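PDB 2BJF: bile salt hydrolase/transferase, which hydrolyses the amide bond of glycine- and taurine-conjugated bile salts to release free bile acids, and can also transfer bile acids onto amines. Local coordinates for residues V172-P177 with A226-R231; F16-D21 with A79-P84; V155-K160 with S176-W181. All coordinates share one frame; numbering follows the deposited sequence. Where two conformers were deposited one is given.

How the contacts relate
From the N terminus, strand 14-22 of one antiparallel sheet and strand 77-82 of the other come together first: contact 2 closes a loop of 57 residues containing much strand and no helix, and joins the two sheets of the Ntn-hydrolase fold beside the bile acid. Contact 3 then closes a short loop of 15 residues, setting strand 153-158 against the start of helix 179-186. Contact 1 opens on the stretch where contact 3 closes, the two overlapping at Ser-176 and Pro-177, and reaches forward to helix 225-243, whereas contact 2 precedes both. Contact 1 meets contact 2 where Asn-175 ND2 probably bonds Asn-82 O, and contact 3 where Leu-173 packs on Phe-179.

Contact 1 (V172-P177 with A226-R231); sequences VLTNSP and ASRFIR
In this Ntn hydrolase, the turn leaving the short edge strand 172-173 carries Asn-175, which lines the taurine pocket, and packs against helix 225-243. Asn-175 OD1 meets Arg-228 NH2 at 2.8 Å, a nearly straight hydrogen bond (169° at the hydrogen) lying in both the carbonyl plane and the guanidinium plane, although the two flat groups are turned 66° apart. Arg-228 reaches it by bending at chi3 (-77°). Its other nitrogens are engaged too, NE by Phe-223 O and NH1 by the carbonyl oxygen of Cys-2, the inferred nucleophile, which holds the guanidinium in a fixed orientation. Arg-228 thus probably helps, from the second shell, to position Asn-175, whose ND2 donates to Asn-82 O.

Thr-174 fits between Arg-228 and Phe-229: its CG2 lies 3.6 Å from Arg-228 NH1 and equally close to Phe-229 N, while OG1, bonded to Pro-225 O, sits at the edge of the Phe-229 ring. A water links Ser-176 O to Ala-226 N. On one face of the Phe-229 ring, offset toward its rim, Val-172 CG2 makes a CH-pi contact 3.8 Å from the centroid.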
loop_
_atom_site.group_PDB
_atom_site.type_symbol
_atom_site.label_atom_id
_atom_site.label_comp_id
_atom_site.label_asym_id
_atom_site.label_seq_id
_atom_site.Cartn_x
_atom_site.Cartn_y
_atom_site.Cartn_z
ATOM N N VAL A 172 -1.969 -16.496 15.581
ATOM C CA VAL A 172 -2.985 -15.450 15.439
ATOM C C VAL A 172 -4.202 -15.913 14.634
ATOM O O VAL A 172 -4.140 -16.906 13.902
ATOM C CB VAL A 172 -2.410 -14.149 14.789
ATOM C CG1 VAL A 172 -1.123 -13.692 15.480
ATOM C CG2 VAL A 172 -2.179 -14.334 13.293
ATOM N N LEU A 173 -5.302 -15.179 14.780
ATOM C CA LEU A 173 -6.503 -15.380 13.972
ATOM C C LEU A 173 -7.271 -14.068 13.890
ATOM O O LEU A 173 -7.259 -13.285 14.835
ATOM C CB LEU A 173 -7.393 -16.472 14.580
ATOM C CG LEU A 173 -8.571 -16.992 13.744
ATOM C CD1 LEU A 173 -8.080 -17.720 12.496
ATOM C CD2 LEU A 173 -9.471 -17.898 14.571
ATOM N N THR A 174 -7.920 -13.816 12.758
ATOM C CA THR A 174 -8.866 -12.702 12.680
ATOM C C THR A 174 -10.236 -13.195 12.215
ATOM O O THR A 174 -10.882 -13.984 12.908
ATOM C CB THR A 174 -8.352 -11.511 11.816
ATOM O OG1 THR A 174 -8.105 -11.946 10.474
ATOM C CG2 THR A 174 -7.080 -10.909 12.413
ATOM N N ASN A 175 -10.668 -12.735 11.046
ATOM C CA ASN A 175 -11.976 -13.084 10.510
ATOM C C ASN A 175 -11.831 -13.630 9.085
ATOM O O ASN A 175 -10.795 -14.215 8.761
ATOM C CB ASN A 175 -12.912 -11.873 10.598
ATOM C CG ASN A 175 -12.911 -11.232 11.986
ATOM O OD1 ASN A 175 -12.299 -10.183 12.198
ATOM N ND2 ASN A 175 -13.575 -11.876 12.938
ATOM N N SER A 176 -12.852 -13.460 8.247
ATOM C CA SER A 176 -12.835 -13.998 6.878
ATOM C C SER A 176 -11.761 -13.333 6.004
ATOM O O SER A 176 -11.428 -12.170 6.228
ATOM C CB SER A 176 -14.220 -13.870 6.238
ATOM O OG SER A 176 -15.164 -14.673 6.930
ATOM N N PRO A 177 -11.215 -14.059 5.002
ATOM C CA PRO A 177 -11.517 -15.418 4.527
ATOM C C PRO A 177 -10.992 -16.552 5.415
ATOM O O PRO A 177 -10.631 -16.329 6.573
ATOM C CB PRO A 177 -10.833 -15.476 3.148
ATOM C CG PRO A 177 -10.262 -14.135 2.897
ATOM C CD PRO A 177 -10.140 -13.446 4.204
ATOM N N ALA A 226 -8.065 -9.198 6.871
ATOM C CA ALA A 226 -6.817 -9.590 6.209
ATOM C C ALA A 226 -5.638 -8.701 6.614
ATOM O O ALA A 226 -4.550 -9.198 6.910
ATOM C CB ALA A 226 -6.990 -9.607 4.694
ATOM N N SER A 227 -5.864 -7.390 6.644
ATOM C CA SER A 227 -4.816 -6.443 7.028
ATOM C C SER A 227 -4.412 -6.596 8.492
ATOM O O SER A 227 -3.223 -6.540 8.823
ATOM C CB SER A 227 -5.254 -5.011 6.735
ATOM O OG SER A 227 -5.397 -4.821 5.339
ATOM N N ARG A 228 -5.400 -6.804 9.360
ATOM C CA ARG A 228 -5.135 -7.022 10.780
ATOM C C ARG A 228 -4.363 -8.317 11.023
ATOM O O ARG A 228 -3.473 -8.355 11.873
ATOM C CB ARG A 228 -6.432 -6.981 11.595
ATOM C CG ARG A 228 -7.043 -5.588 11.678
ATOM C CD ARG A 228 -8.235 -5.529 12.622
ATOM N NE ARG A 228 -9.456 -6.091 12.042
ATOM C CZ ARG A 228 -9.907 -7.322 12.269
ATOM N NH1 ARG A 228 -9.234 -8.152 13.058
ATOM N NH2 ARG A 228 -11.034 -7.729 11.699
ATOM N N PHE A 229 -4.691 -9.362 10.262
ATOM C CA PHE A 229 -3.982 -10.645 10.345
ATOM C C PHE A 229 -2.494 -10.457 10.051
ATOM O O PHE A 229 -1.644 -10.934 10.803
ATOM C CB PHE A 229 -4.600 -11.671 9.384
ATOM C CG PHE A 229 -4.124 -13.088 9.599
ATOM C CD1 PHE A 229 -4.932 -14.014 10.253
ATOM C CD2 PHE A 229 -2.880 -13.505 9.125
ATOM C CE1 PHE A 229 -4.502 -15.328 10.449
ATOM C CE2 PHE A 229 -2.441 -14.814 9.315
ATOM C CZ PHE A 229 -3.255 -15.729 9.977
ATOM N N ILE A 230 -2.189 -9.748 8.965
ATOM C CA ILE A 230 -0.802 -9.479 8.586
ATOM C C ILE A 230 -0.064 -8.734 9.698
ATOM O O ILE A 230 1.025 -9.142 10.103
ATOM C CB ILE A 230 -0.702 -8.701 7.240
ATOM C CG1 ILE A 230 -1.361 -9.488 6.092
ATOM C CG2 ILE A 230 0.756 -8.335 6.917
ATOM C CD1 ILE A 230 -0.800 -10.893 5.846
ATOM N N ARG A 231 -0.672 -7.662 10.206
ATOM C CA ARG A 231 -0.034 -6.846 11.238
ATOM C C ARG A 231 0.266 -7.630 12.515
ATOM O O ARG A 231 1.400 -7.620 12.990
ATOM C CB ARG A 231 -0.853 -5.587 11.547
ATOM C CG ARG A 231 -0.872 -4.575 10.408
ATOM C CD ARG A 231 -0.910 -3.129 10.914
ATOM N NE ARG A 231 -2.078 -2.829 11.748
ATOM C CZ ARG A 231 -3.302 -2.579 11.286
ATOM N NH1 ARG A 231 -3.559 -2.604 9.982
ATOM N NH2 ARG A 231 -4.282 -2.307 12.138
HETATM O O HOH W 1 -10.435 -9.538 5.125
#

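Contact 2 (F16-D21 with A79-P84). With DXC ((3alpha,5beta,12alpha)-3,12-dihydroxycholan-24-oic acid), chain B; TAU (2-aminoethanesulfonic acid), chain C.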
loop_
_atom_site.group_PDB
_atom_site.type_symbol
_atom_site.label_atom_id
_atom_site.label_comp_id
_atom_site.label_asym_id
_atom_site.label_seq_id
_atom_site.Cartn_x
_atom_site.Cartn_y
_atom_site.Cartn_z
ATOM N N PHE A 16 -3.255 -16.401 26.143
ATOM C CA PHE A 16 -4.182 -16.552 25.030
ATOM C C PHE A 16 -5.380 -15.638 25.238
ATOM O O PHE A 16 -5.950 -15.589 26.325
ATOM C CB PHE A 16 -4.630 -18.012 24.887
ATOM C CG PHE A 16 -5.717 -18.216 23.866
ATOM C CD1 PHE A 16 -5.451 -18.065 22.507
ATOM C CD2 PHE A 16 -7.007 -18.555 24.264
ATOM C CE1 PHE A 16 -6.456 -18.245 21.558
ATOM C CE2 PHE A 16 -8.017 -18.741 23.324
ATOM C CZ PHE A 16 -7.740 -18.586 21.967
ATOM N N GLY A 17 -5.760 -14.914 24.190
ATOM C CA GLY A 17 -6.867 -13.974 24.287
ATOM C C GLY A 17 -7.219 -13.319 22.971
ATOM O O GLY A 17 -6.824 -13.795 21.903
ATOM N N ARG A 18 -7.961 -12.217 23.049
ATOM C CA ARG A 18 -8.543 -11.615 21.852
ATOM C C ARG A 18 -9.009 -10.174 22.012
ATOM O O ARG A 18 -9.335 -9.730 23.115
ATOM C CB ARG A 18 -9.723 -12.471 21.357
ATOM C CG ARG A 18 -10.844 -12.689 22.386
ATOM C CD ARG A 18 -11.961 -11.645 22.283
ATOM N NE ARG A 18 -12.642 -11.690 20.990
ATOM C CZ ARG A 18 -13.560 -12.592 20.644
ATOM N NH1 ARG A 18 -13.932 -13.545 21.492
ATOM N NH2 ARG A 18 -14.110 -12.539 19.437
ATOM N N ASN A 19 -9.029 -9.459 20.891
ATOM C CA ASN A 19 -9.830 -8.253 20.743
ATOM C C ASN A 19 -11.245 -8.661 20.358
ATOM O O ASN A 19 -11.432 -9.504 19.475
ATOM C CB ASN A 19 -9.271 -7.360 19.631
ATOM C CG ASN A 19 -8.088 -6.520 20.077
ATOM O OD1 ASN A 19 -7.795 -6.399 21.266
ATOM N ND2 ASN A 19 -7.402 -5.925 19.108
ATOM N N MET A 20 -12.235 -8.068 21.020
ATOM C CA MET A 20 -13.628 -8.230 20.622
ATOM C C MET A 20 -14.058 -7.012 19.818
ATOM O O MET A 20 -14.216 -5.924 20.372
ATOM C CB MET A 20 -14.531 -8.403 21.847
ATOM C CG MET A 20 -16.031 -8.324 21.546
ATOM S SD MET A 20 -16.628 -9.651 20.489
ATOM C CE MET A 20 -16.473 -11.041 21.600
ATOM N N ASP A 21 -14.243 -7.204 18.513
ATOM C CA ASP A 21 -14.593 -6.106 17.614
ATOM C C ASP A 21 -16.052 -6.196 17.172
ATOM O O ASP A 21 -16.390 -6.947 16.250
ATOM C CB ASP A 21 -13.659 -6.077 16.396
ATOM C CG ASP A 21 -12.182 -6.040 16.775
ATOM O OD1 ASP A 21 -11.842 -5.594 17.893
ATOM O OD2 ASP A 21 -11.354 -6.453 15.935
ATOM N N ALA A 79 -11.558 -19.233 21.865
ATOM C CA ALA A 79 -12.178 -17.960 21.511
ATOM C C ALA A 79 -12.982 -18.091 20.223
ATOM O O ALA A 79 -12.518 -18.697 19.253
ATOM C CB ALA A 79 -11.122 -16.873 21.366
ATOM N N GLY A 80 -14.187 -17.528 20.231
ATOM C CA GLY A 80 -15.046 -17.481 19.052
ATOM C C GLY A 80 -14.962 -16.119 18.391
ATOM O O GLY A 80 -15.212 -15.096 19.030
ATOM N N LEU A 81 -14.603 -16.112 17.109
ATOM C CA LEU A 81 -14.410 -14.878 16.345
ATOM C C LEU A 81 -15.345 -14.874 15.141
ATOM O O LEU A 81 -15.676 -15.935 14.612
ATOM C CB LEU A 81 -12.950 -14.758 15.882
ATOM C CG LEU A 81 -11.839 -14.465 16.905
ATOM C CD1 LEU A 81 -11.515 -15.667 17.784
ATOM C CD2 LEU A 81 -10.579 -13.995 16.197
ATOM N N ASN A 82 -15.767 -13.683 14.715
ATOM C CA ASN A 82 -16.677 -13.539 13.575
ATOM C C ASN A 82 -16.122 -14.174 12.301
ATOM O O ASN A 82 -14.924 -14.095 12.027
ATOM C CB ASN A 82 -17.017 -12.062 13.336
ATOM C CG ASN A 82 -18.147 -11.870 12.333
ATOM O OD1 ASN A 82 -19.108 -12.643 12.295
ATOM N ND2 ASN A 82 -18.038 -10.827 11.520
ATOM N N PHE A 83 -17.003 -14.815 11.536
ATOM C CA PHE A 83 -16.614 -15.536 10.325
ATOM C C PHE A 83 -17.778 -15.465 9.331
ATOM O O PHE A 83 -18.387 -16.488 9.017
ATOM C CB PHE A 83 -16.273 -16.988 10.701
ATOM C CG PHE A 83 -15.541 -17.761 9.633
ATOM C CD1 PHE A 83 -14.385 -17.258 9.042
ATOM C CD2 PHE A 83 -15.987 -19.026 9.257
ATOM C CE1 PHE A 83 -13.707 -17.988 8.066
ATOM C CE2 PHE A 83 -15.315 -19.765 8.283
ATOM C CZ PHE A 83 -14.172 -19.242 7.688
ATOM N N PRO A 84 -18.086 -14.247 8.831
ATOM C CA PRO A 84 -19.320 -13.992 8.076
ATOM C C PRO A 84 -19.331 -14.573 6.668
ATOM O O PRO A 84 -20.404 -14.852 6.128
ATOM C CB PRO A 84 -19.381 -12.464 8.012
ATOM C CG PRO A 84 -17.969 -12.031 8.074
ATOM C CD PRO A 84 -17.258 -13.031 8.945
HETATM C C1 DXC B . -28.269 -13.660 18.716
HETATM C C2 DXC B . -27.575 -15.018 18.822
HETATM C C3 DXC B . -27.408 -15.506 20.272
HETATM C C4 DXC B . -26.765 -14.469 21.211
HETATM C C5 DXC B . -27.478 -13.125 21.052
HETATM C C6 DXC B . -27.577 -12.634 19.606
HETATM C C7 DXC B . -26.667 -16.852 20.271
HETATM C C8 DXC B . -25.162 -16.732 20.020
HETATM C C9 DXC B . -24.473 -15.652 20.856
HETATM C C10 DXC B . -25.258 -14.323 20.869
HETATM C C11 DXC B . -23.081 -15.335 20.301
HETATM C C12 DXC B . -22.289 -14.300 21.104
HETATM C C13 DXC B . -23.083 -12.986 21.179
HETATM C C14 DXC B . -24.520 -13.228 21.668
HETATM C C15 DXC B . -22.111 -16.480 20.006
HETATM C C16 DXC B . -20.757 -15.767 19.909
HETATM C C17 DXC B . -21.005 -14.288 20.257
HETATM C C18 DXC B . -26.943 -14.902 22.665
HETATM C C19 DXC B . -19.731 -13.583 20.773
HETATM O O1 DXC B . -23.102 -12.311 19.912
HETATM O O2 DXC B . -28.227 -13.211 17.356
HETATM C C20 DXC B . -21.997 -14.788 22.535
HETATM C C21 DXC B . -18.650 -13.510 19.687
HETATM C C22 DXC B . -19.098 -12.732 18.446
HETATM C C23 DXC B . -17.933 -12.182 17.654
HETATM O O3 DXC B . -16.777 -12.247 18.124
HETATM O O4 DXC B . -18.181 -11.671 16.541
HETATM C C24 DXC B . -19.961 -12.185 21.356
HETATM C C1 TAU C . -18.069 -8.009 8.850
HETATM C C2 TAU C . -17.762 -7.862 10.065
HETATM N N1 TAU C . -18.627 -8.061 7.742
HETATM S S TAU C . -16.375 -8.352 10.614
HETATM O O1 TAU C . -15.998 -9.635 9.973
HETATM O O2 TAU C . -15.336 -7.335 10.337
HETATM O O3 TAU C . -16.488 -8.555 12.076
#
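Arg-18 crosses from strand 14-22 to the carbonyl of Gly-80 on strand 77-82, beside the carboxylate of the bound deoxycholate. The two strand segments run 30° from parallel with their axes 8.2 Å apart, so the strands, from the two sheets of the Ntn-hydrolase fold, do not pair through their backbones; side chains of strand 14-22 reach across, Arg-18 to a backbone carbonyl.

The arginine is strongly folded. CG sits between the backbone N and the carbonyl carbon (chi1 57°), and further bends at chi2 and chi3 curl the chain so that NE donates to Asn-19 O, the carbonyl of the next residue. That acceptor lies in the guanidinium plane, though NE stands above the carbonyl plane. At the far end NH2 gives Gly-80 O its main hydrogen bond, 2.8 Å long and tilted 29° from the carbonyl plane; NH1 adds a weak one to the same oxygen. The salt bridge from NH1 to Asp-69 further restrains the group.

Met-20, CG anti to its backbone N and then bent twice, brings CE over the centre of one guanidinium face, while its SD lies 3.5 Å from deoxycholate O3. Arg-18 NH2 approaches O3 to 3.0 Å. Earlier on the strands, the Phe-16 ring reaches across with CZ 3.8 Å from Ala-79 CB, and Leu-81 CG packs near Arg-18 NH2.

Toward the C-terminal end of 79-84, one conformer of Asn-82 makes a weak and somewhat doubtful hydrogen bond from ND2 to taurine O3, and its CB lies 3.4 Å from deoxycholate O4, so this residue touches both products. The Arg-18 guanidinium, held by Asn-19, Gly-80 and Asp-69, is preoriented beside the carboxylate, consistent with Arg-18 as a deoxycholate-binding residue.

Contact 3 (V155-K160 with S176-W181)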
loop_
_atom_site.group_PDB
_atom_site.type_symbol
_atom_site.label_atom_id
_atom_site.label_comp_id
_atom_site.label_asym_id
_atom_site.label_seq_id
_atom_site.Cartn_x
_atom_site.Cartn_y
_atom_site.Cartn_z
ATOM N N VAL A 155 -7.142 -23.938 14.650
ATOM C CA VAL A 155 -8.234 -23.111 14.145
ATOM C C VAL A 155 -9.328 -24.025 13.603
ATOM O O VAL A 155 -9.051 -24.946 12.830
ATOM C CB VAL A 155 -7.748 -22.127 13.048
ATOM C CG1 VAL A 155 -8.923 -21.399 12.395
ATOM C CG2 VAL A 155 -6.760 -21.122 13.635
ATOM N N VAL A 156 -10.563 -23.769 14.026
ATOM C CA VAL A 156 -11.711 -24.588 13.636
ATOM C C VAL A 156 -12.658 -23.786 12.751
ATOM O O VAL A 156 -13.210 -22.771 13.179
ATOM C CB VAL A 156 -12.475 -25.117 14.874
ATOM C CG1 VAL A 156 -13.633 -26.011 14.451
ATOM C CG2 VAL A 156 -11.532 -25.869 15.807
ATOM N N GLU A 157 -12.837 -24.245 11.514
ATOM C CA GLU A 157 -13.702 -23.567 10.551
ATOM C C GLU A 157 -14.568 -24.578 9.814
ATOM O O GLU A 157 -14.050 -25.494 9.179
ATOM C CB GLU A 157 -12.869 -22.757 9.546
ATOM C CG GLU A 157 -12.060 -21.632 10.183
ATOM C CD GLU A 157 -11.219 -20.834 9.200
ATOM O OE1 GLU A 157 -10.940 -21.323 8.082
ATOM O OE2 GLU A 157 -10.825 -19.707 9.566
ATOM N N GLN A 158 -15.885 -24.420 9.908
ATOM C CA GLN A 158 -16.785 -25.270 9.136
ATOM C C GLN A 158 -17.244 -24.570 7.868
ATOM O O GLN A 158 -17.849 -23.496 7.917
ATOM C CB GLN A 158 -17.985 -25.746 9.957
ATOM C CG GLN A 158 -18.803 -26.814 9.229
ATOM C CD GLN A 158 -19.717 -27.602 10.142
ATOM O OE1 GLN A 158 -19.270 -28.227 11.104
ATOM N NE2 GLN A 158 -21.010 -27.595 9.830
ATOM N N THR A 159 -16.937 -25.194 6.736
ATOM C CA THR A 159 -17.333 -24.693 5.425
ATOM C C THR A 159 -18.378 -25.631 4.817
ATOM O O THR A 159 -18.791 -26.605 5.454
ATOM C CB THR A 159 -16.117 -24.580 4.479
ATOM O OG1 THR A 159 -15.524 -25.872 4.303
ATOM C CG2 THR A 159 -15.078 -23.616 5.045
ATOM N N LYS A 160 -18.801 -25.335 3.589
ATOM C CA LYS A 160 -19.760 -26.178 2.866
ATOM C C LYS A 160 -19.182 -27.553 2.520
ATOM O O LYS A 160 -19.926 -28.498 2.245
ATOM C CB LYS A 160 -20.271 -25.467 1.604
ATOM C CG LYS A 160 -19.189 -25.078 0.599
ATOM C CD LYS A 160 -19.773 -24.300 -0.571
ATOM C CE LYS A 160 -18.679 -23.809 -1.505
ATOM N NZ LYS A 160 -19.213 -22.918 -2.573
ATOM N N SER A 176 -12.852 -13.460 8.247
ATOM C CA SER A 176 -12.835 -13.998 6.878
ATOM C C SER A 176 -11.761 -13.333 6.004
ATOM O O SER A 176 -11.428 -12.170 6.228
ATOM C CB SER A 176 -14.220 -13.870 6.238
ATOM O OG SER A 176 -15.164 -14.673 6.930
ATOM N N PRO A 177 -11.215 -14.059 5.002
ATOM C CA PRO A 177 -11.517 -15.418 4.527
ATOM C C PRO A 177 -10.992 -16.552 5.415
ATOM O O PRO A 177 -10.631 -16.329 6.573
ATOM C CB PRO A 177 -10.833 -15.476 3.148
ATOM C CG PRO A 177 -10.262 -14.135 2.897
ATOM C CD PRO A 177 -10.140 -13.446 4.204
ATOM N N THR A 178 -10.960 -17.762 4.857
ATOM C CA THR A 178 -10.537 -18.962 5.582
ATOM C C THR A 178 -9.077 -18.879 6.031
ATOM O O THR A 178 -8.294 -18.084 5.498
ATOM C CB THR A 178 -10.746 -20.236 4.736
ATOM O OG1 THR A 178 -9.974 -20.144 3.532
ATOM C CG2 THR A 178 -12.221 -20.417 4.386
ATOM N N PHE A 179 -8.719 -19.706 7.012
ATOM C CA PHE A 179 -7.390 -19.654 7.626
ATOM C C PHE A 179 -6.261 -19.903 6.626
ATOM O O PHE A 179 -5.239 -19.213 6.651
ATOM C CB PHE A 179 -7.296 -20.626 8.810
ATOM C CG PHE A 179 -6.005 -20.526 9.578
ATOM C CD1 PHE A 179 -5.710 -19.389 10.330
ATOM C CD2 PHE A 179 -5.083 -21.567 9.551
ATOM C CE1 PHE A 179 -4.516 -19.294 11.039
ATOM C CE2 PHE A 179 -3.889 -21.484 10.261
ATOM C CZ PHE A 179 -3.604 -20.343 11.003
ATOM N N ASP A 180 -6.459 -20.877 5.739
ATOM C CA ASP A 180 -5.469 -21.192 4.709
ATOM C C ASP A 180 -5.229 -20.025 3.752
ATOM O O ASP A 180 -4.122 -19.868 3.231
ATOM C CB ASP A 180 -5.853 -22.463 3.941
ATOM C CG ASP A 180 -7.224 -22.374 3.298
ATOM O OD1 ASP A 180 -8.212 -22.147 4.023
ATOM O OD2 ASP A 180 -7.316 -22.544 2.065
ATOM N N TRP A 181 -6.260 -19.206 3.532
ATOM C CA TRP A 181 -6.127 -18.006 2.702
ATOM C C TRP A 181 -5.166 -17.004 3.344
ATOM O O TRP A 181 -4.286 -16.463 2.671
ATOM C CB TRP A 181 -7.490 -17.349 2.431
ATOM C CG TRP A 181 -7.409 -16.212 1.445
ATOM C CD1 TRP A 181 -7.679 -16.267 0.107
ATOM C CD2 TRP A 181 -7.013 -14.859 1.718
ATOM N NE1 TRP A 181 -7.472 -15.037 -0.470
ATOM C CE2 TRP A 181 -7.068 -14.153 0.496
ATOM C CE3 TRP A 181 -6.622 -14.175 2.880
ATOM C CZ2 TRP A 181 -6.744 -12.796 0.398
ATOM C CZ3 TRP A 181 -6.301 -12.824 2.783
ATOM C CH2 TRP A 181 -6.364 -12.149 1.550
HETATM O O HOH W 2 -9.561 -17.393 8.976
#
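Glu-157, on strand 153-158 of the larger antiparallel sheet of this Ntn hydrolase, meets the first turn of helix 179-186 at Phe-179, just after the cis peptide bond between Ser-176 and Pro-177. Val-155 and Glu-157 on the strand, and Thr-159 just past its end, all point toward the 176-181 segment.

Apolar packing lies on both sides of the glutamate. The methyl groups of Thr-159 and Thr-178 lie 4.3 Å apart at CG2. At the buried end Phe-179, its CG anti to the backbone N, turns its ring toward Val-155 and also packs on Leu-173 and Phe-229. Val-155 CG2 rests over one ring face, 3.9 Å from the centroid and 14° off the normal, in a CH-pi contact displaced toward the rim. The ring stands almost perpendicular to the Glu-157 carboxylate, 84° between planes.

The polar part centres on that carboxylate. Extended beyond CG, Glu-157 spans the gap and takes the N-H of Phe-179 on the syn lone pair of OE1, in a bond of 2.9 Å and 166° at the hydrogen. An N-H at a helix start has no partner in the preceding turn, and here the acceptor comes from a neighbouring strand; the helix N terminus would also be expected to stabilise the negative charge. OE2 accepts from His-143 ND1, and water 2 lies between OE2 and Pro-177 O, so both carboxylate oxygens are engaged. Thr-178, at the N-cap position, does not cap with its side chain: its OG1 instead donates to Asp-180 OD1 at 2.7 Å.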